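Local coordinates for protein peptidoglycan glycosyltransferase (Eggerthella lenta, PDB 4MNR) that belongs to the penicillin-binding proteins and carries a domain of the beta-lactamase clan, with helices packed around an antiparallel beta sheet, at residues G140-M145 against T320-A325; I189-T194 against T243-L248. All coordinates share one frame; numbering follows the deposited sequence.

How the interactions relate
Both contacts lie inside the penicillin-binding domain of the chain. From the N terminus, strand 142-148 comes first. It is an outermost strand of the five-stranded antiparallel sheet. The chain then runs into helix 188-197 and, after a set of short strands and helix 233-239, into helix 242-263. Residues 189-194 and 243-248 meet there, which closes the smaller loop of interaction 2. Helix 321-332 follows and returns to the strand, closing the larger loop of interaction 1. Interaction 2 is therefore nested inside interaction 1. Their centres are 23 Å apart. Interaction 1 ties a helix to the sheet. Interaction 2 joins two helices further from the centre of the chain.

Interaction 1: residues G140-M145 against T320-A325; sequences GAILAM and TVLEMA
Leu322 packs on Ile142 and Met145 in a helix-on-sheet contact of the buried core, where the first turn of helix 321-332 faces strand 142-148. One methyl of the leucine does the work. Leu322 CD1 lies 4.1 Å from Met145 CE and 4.2 Å from Ile142 CD1. The two strand tips also touch each other, with Ile142 CD1 3.7 Å from Met145 CE, so the three methyls form one small apolar cluster. Met145 is modelled as selenomethionine. Its chain leaves the strand extended and bends at chi3 (-94°), which brings CE up to the leucine. The contact is thin, burying 91 Å² in all. A classic beta bulge, Leu143 and Ala144 opposite Val134, lies between the two strand residues. With the turn of the chain at Leu143, it probably helps bring Ile142 and Met145 to the same cluster. Thr320 is the N-cap of the helix: its OG1 accepts from Glu323 N at 3.0 Å. Beside Leu322, Val321 and Ala325 settle on strands 130-135 and 425-431, so the helix spans several strands of the sheet. Ile142 also touches Phe272, while Ala144 packs against helix 115-125.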
loop_
_atom_site.group_PDB
_atom_site.type_symbol
_atom_site.label_atom_id
_atom_site.label_comp_id
_atom_site.label_asym_id
_atom_site.label_seq_id
_atom_site.Cartn_x
_atom_site.Cartn_y
_atom_site.Cartn_z
ATOM N N GLY A 140 10.143 -5.503 -6.989
ATOM C CA GLY A 140 9.768 -4.227 -6.405
ATOM C C GLY A 140 9.142 -3.274 -7.418
ATOM O O GLY A 140 8.815 -2.130 -7.088
ATOM N N ALA A 141 9.001 -3.715 -8.669
ATOM C CA ALA A 141 8.408 -2.838 -9.686
ATOM C C ALA A 141 6.947 -2.550 -9.381
ATOM O O ALA A 141 6.182 -3.449 -9.043
ATOM C CB ALA A 141 8.540 -3.446 -11.081
ATOM N N ILE A 142 6.568 -1.288 -9.530
ATOM C CA ILE A 142 5.183 -0.870 -9.335
ATOM C C ILE A 142 4.397 -0.970 -10.644
ATOM O O ILE A 142 4.664 -0.242 -11.607
ATOM C CB ILE A 142 5.121 0.539 -8.754
ATOM C CG1 ILE A 142 5.728 0.507 -7.345
ATOM C CG2 ILE A 142 3.687 1.019 -8.676
ATOM C CD1 ILE A 142 5.843 1.802 -6.750
ATOM N N LEU A 143 3.442 -1.895 -10.680
ATOM C CA LEU A 143 2.666 -2.156 -11.897
ATOM C C LEU A 143 1.430 -1.261 -12.001
ATOM O O LEU A 143 0.927 -1.029 -13.097
ATOM C CB LEU A 143 2.236 -3.630 -11.948
ATOM C CG LEU A 143 3.355 -4.669 -11.751
ATOM C CD1 LEU A 143 2.804 -6.091 -11.829
ATOM C CD2 LEU A 143 4.479 -4.516 -12.781
ATOM N N ALA A 144 0.925 -0.798 -10.856
ATOM C CA ALA A 144 -0.173 0.171 -10.808
ATOM C C ALA A 144 -0.088 0.970 -9.509
ATOM O O ALA A 144 0.306 0.456 -8.471
ATOM C CB ALA A 144 -1.558 -0.528 -10.904
HETATM N N MSE A 145 -0.454 2.242 -9.583
HETATM C CA MSE A 145 -0.473 3.099 -8.411
HETATM C C MSE A 145 -1.555 4.130 -8.671
HETATM O O MSE A 145 -1.399 4.993 -9.538
HETATM C CB MSE A 145 0.903 3.746 -8.176
HETATM C CG MSE A 145 0.953 4.675 -6.991
HETATM SE SE MSE A 145 2.800 5.180 -6.572
HETATM C CE MSE A 145 3.140 3.807 -5.258
ATOM N N THR A 320 1.527 3.938 4.862
ATOM C CA THR A 320 1.068 4.261 3.513
ATOM C C THR A 320 0.545 3.013 2.826
ATOM O O THR A 320 0.835 1.903 3.250
ATOM C CB THR A 320 2.205 4.847 2.671
ATOM O OG1 THR A 320 3.297 3.923 2.617
ATOM C CG2 THR A 320 2.683 6.141 3.266
ATOM N N VAL A 321 -0.212 3.181 1.745
ATOM C CA VAL A 321 -0.679 2.020 0.993
ATOM C C VAL A 321 0.528 1.304 0.375
ATOM O O VAL A 321 0.584 0.072 0.314
ATOM C CB VAL A 321 -1.712 2.431 -0.069
ATOM C CG1 VAL A 321 -2.205 1.203 -0.847
ATOM C CG2 VAL A 321 -2.871 3.146 0.617
ATOM N N LEU A 322 1.522 2.088 -0.039
ATOM C CA LEU A 322 2.775 1.526 -0.543
ATOM C C LEU A 322 3.443 0.630 0.499
ATOM O O LEU A 322 3.885 -0.480 0.172
ATOM C CB LEU A 322 3.724 2.657 -0.958
ATOM C CG LEU A 322 5.116 2.234 -1.415
ATOM C CD1 LEU A 322 5.052 1.277 -2.617
ATOM C CD2 LEU A 322 5.970 3.458 -1.749
ATOM N N GLU A 323 3.483 1.090 1.754
ATOM C CA GLU A 323 4.060 0.287 2.827
ATOM C C GLU A 323 3.287 -1.021 2.999
ATOM O O GLU A 323 3.889 -2.079 3.166
ATOM C CB GLU A 323 4.084 1.050 4.152
ATOM C CG GLU A 323 4.367 0.177 5.377
ATOM C CD GLU A 323 5.767 -0.448 5.380
ATOM O OE1 GLU A 323 6.728 0.181 4.888
ATOM O OE2 GLU A 323 5.905 -1.584 5.885
HETATM N N MSE A 324 1.962 -0.962 2.950
HETATM C CA MSE A 324 1.194 -2.199 3.094
HETATM C C MSE A 324 1.397 -3.156 1.926
HETATM O O MSE A 324 1.382 -4.366 2.098
HETATM C CB MSE A 324 -0.298 -1.922 3.359
HETATM C CG MSE A 324 -0.540 -1.142 4.640
HETATM SE SE MSE A 324 0.407 -1.867 6.201
HETATM C CE MSE A 324 -0.344 -3.670 6.205
ATOM N N ALA A 325 1.619 -2.620 0.731
ATOM C CA ALA A 325 1.960 -3.462 -0.395
ATOM C C ALA A 325 3.322 -4.104 -0.158
ATOM O O ALA A 325 3.506 -5.277 -0.451
ATOM C CB ALA A 325 1.946 -2.660 -1.695
#

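Interaction 2: residues I189-T194 against T243-L248; sequences IVTLAT and TVFGQL
Thr191 meets Phe245 and Leu248 where two helices cross at 48°. The tight part is centred on the threonine methyl. Thr191 CG2 comes in the plane of the Phe245 ring, at its edge, 3.9 Å from CD2. The same methyl lies 4.0 Å from Leu248 CD2; the ring and the leucine sit side by side on the facing helix. The methyl's position follows from chi1 (-51°), which sets CG2 opposite the backbone N and leaves OG1 beside that N. OG1 is then used on another side, in a hydrogen bond with Ala298 O. At the next ring atom, Phe245 CE2 rests 4.2 Å from Leu192 CB and near the backbone N of Leu192. All four touching residues are buried.

Elsewhere the fit is looser. The axes of the short segments stay 10.9 Å apart. The Phe245 ring and the Thr191 and Leu248 methyls fill much of that gap, and the ring edge reaches the Leu192 backbone. Gln247 is partly exposed and takes no part in the crossing. It folds back instead, with NE2 2.9 Å from Thr243 O and the acceptor close to its amide plane. That oxygen also receives Gln247 N, from the opposite face of its plane. NE2 has a second partner in Ser208 O. A magnesium ion lies about 7 Å from the Leu248 side chain.

Helix 233-239 adds Thr237, which touches both Leu192 and Phe245. Segments 189-194 and 243-248 directly follow the SxxK and SxN sequence motifs of the family, and this pairing belongs to the helical part of the penicillin-binding protein fold.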
loop_
_atom_site.group_PDB
_atom_site.type_symbol
_atom_site.label_atom_id
_atom_site.label_comp_id
_atom_site.label_asym_id
_atom_site.label_seq_id
_atom_site.Cartn_x
_atom_site.Cartn_y
_atom_site.Cartn_z
ATOM N N ILE A 189 -0.826 -9.242 9.514
ATOM C CA ILE A 189 0.225 -9.952 8.779
ATOM C C ILE A 189 1.568 -9.758 9.497
ATOM O O ILE A 189 2.333 -10.708 9.695
ATOM C CB ILE A 189 0.367 -9.427 7.340
ATOM C CG1 ILE A 189 -0.899 -9.708 6.520
ATOM C CG2 ILE A 189 1.592 -10.053 6.677
ATOM C CD1 ILE A 189 -0.874 -9.058 5.152
ATOM N N VAL A 190 1.844 -8.522 9.916
ATOM C CA VAL A 190 3.082 -8.210 10.645
ATOM C C VAL A 190 3.137 -8.874 12.022
ATOM O O VAL A 190 4.142 -9.497 12.375
ATOM C CB VAL A 190 3.297 -6.684 10.804
ATOM C CG1 VAL A 190 4.561 -6.391 11.623
ATOM C CG2 VAL A 190 3.397 -6.030 9.441
ATOM N N THR A 191 2.060 -8.746 12.790
ATOM C CA THR A 191 1.985 -9.374 14.103
ATOM C C THR A 191 2.175 -10.888 14.041
ATOM O O THR A 191 2.973 -11.446 14.791
ATOM C CB THR A 191 0.668 -9.032 14.786
ATOM O OG1 THR A 191 0.504 -7.611 14.749
ATOM C CG2 THR A 191 0.681 -9.486 16.250
ATOM N N LEU A 192 1.450 -11.535 13.135
ATOM C CA LEU A 192 1.558 -12.988 12.939
ATOM C C LEU A 192 2.963 -13.397 12.522
ATOM O O LEU A 192 3.551 -14.330 13.078
ATOM C CB LEU A 192 0.568 -13.430 11.868
ATOM C CG LEU A 192 0.611 -14.923 11.539
ATOM C CD1 LEU A 192 0.251 -15.758 12.773
ATOM C CD2 LEU A 192 -0.316 -15.222 10.370
ATOM N N ALA A 193 3.508 -12.710 11.523
ATOM C CA ALA A 193 4.850 -13.043 11.052
ATOM C C ALA A 193 5.886 -12.897 12.160
ATOM O O ALA A 193 6.796 -13.702 12.280
ATOM C CB ALA A 193 5.227 -12.172 9.842
ATOM N N THR A 194 5.731 -11.865 12.985
ATOM C CA THR A 194 6.654 -11.639 14.077
ATOM C C THR A 194 6.536 -12.742 15.123
ATOM O O THR A 194 7.539 -13.231 15.638
ATOM C CB THR A 194 6.403 -10.253 14.713
ATOM O OG1 THR A 194 6.638 -9.244 13.716
ATOM C CG2 THR A 194 7.372 -10.028 15.854
ATOM N N THR A 243 -9.479 -9.689 19.648
ATOM C CA THR A 243 -9.178 -10.102 21.027
ATOM C C THR A 243 -8.067 -11.150 21.094
ATOM O O THR A 243 -7.294 -11.175 22.051
ATOM C CB THR A 243 -10.412 -10.535 21.825
ATOM O OG1 THR A 243 -11.070 -11.615 21.159
ATOM C CG2 THR A 243 -11.385 -9.349 21.993
ATOM N N VAL A 244 -7.959 -12.000 20.078
ATOM C CA VAL A 244 -6.828 -12.917 20.040
ATOM C C VAL A 244 -5.540 -12.157 19.741
ATOM O O VAL A 244 -4.530 -12.347 20.407
ATOM C CB VAL A 244 -7.021 -13.995 18.973
ATOM C CG1 VAL A 244 -5.715 -14.764 18.744
ATOM C CG2 VAL A 244 -8.144 -14.944 19.385
ATOM N N PHE A 245 -5.567 -11.296 18.734
ATOM C CA PHE A 245 -4.340 -10.567 18.397
ATOM C C PHE A 245 -3.892 -9.606 19.504
ATOM O O PHE A 245 -2.689 -9.406 19.703
ATOM C CB PHE A 245 -4.427 -9.926 17.005
ATOM C CG PHE A 245 -4.084 -10.886 15.916
ATOM C CD1 PHE A 245 -5.028 -11.793 15.456
ATOM C CD2 PHE A 245 -2.792 -10.950 15.411
ATOM C CE1 PHE A 245 -4.692 -12.719 14.479
ATOM C CE2 PHE A 245 -2.445 -11.874 14.424
ATOM C CZ PHE A 245 -3.403 -12.759 13.958
ATOM N N GLY A 246 -4.850 -9.066 20.256
ATOM C CA GLY A 246 -4.523 -8.224 21.387
ATOM C C GLY A 246 -3.744 -9.002 22.432
ATOM O O GLY A 246 -2.719 -8.545 22.936
ATOM N N GLN A 247 -4.232 -10.195 22.748
ATOM C CA GLN A 247 -3.556 -11.056 23.711
ATOM C C GLN A 247 -2.183 -11.467 23.207
ATOM O O GLN A 247 -1.238 -11.564 23.989
ATOM C CB GLN A 247 -4.396 -12.297 23.990
ATOM C CG GLN A 247 -5.700 -11.988 24.716
ATOM C CD GLN A 247 -6.549 -13.229 24.864
ATOM O OE1 GLN A 247 -6.411 -13.972 25.841
ATOM N NE2 GLN A 247 -7.412 -13.482 23.875
ATOM N N LEU A 248 -2.085 -11.740 21.906
ATOM C CA LEU A 248 -0.815 -12.120 21.309
ATOM C C LEU A 248 0.191 -10.968 21.420
ATOM O O LEU A 248 1.350 -11.188 21.735
ATOM C CB LEU A 248 -1.022 -12.578 19.852
ATOM C CG LEU A 248 0.242 -12.890 19.056
ATOM C CD1 LEU A 248 1.028 -14.052 19.685
ATOM C CD2 LEU A 248 -0.139 -13.189 17.595
#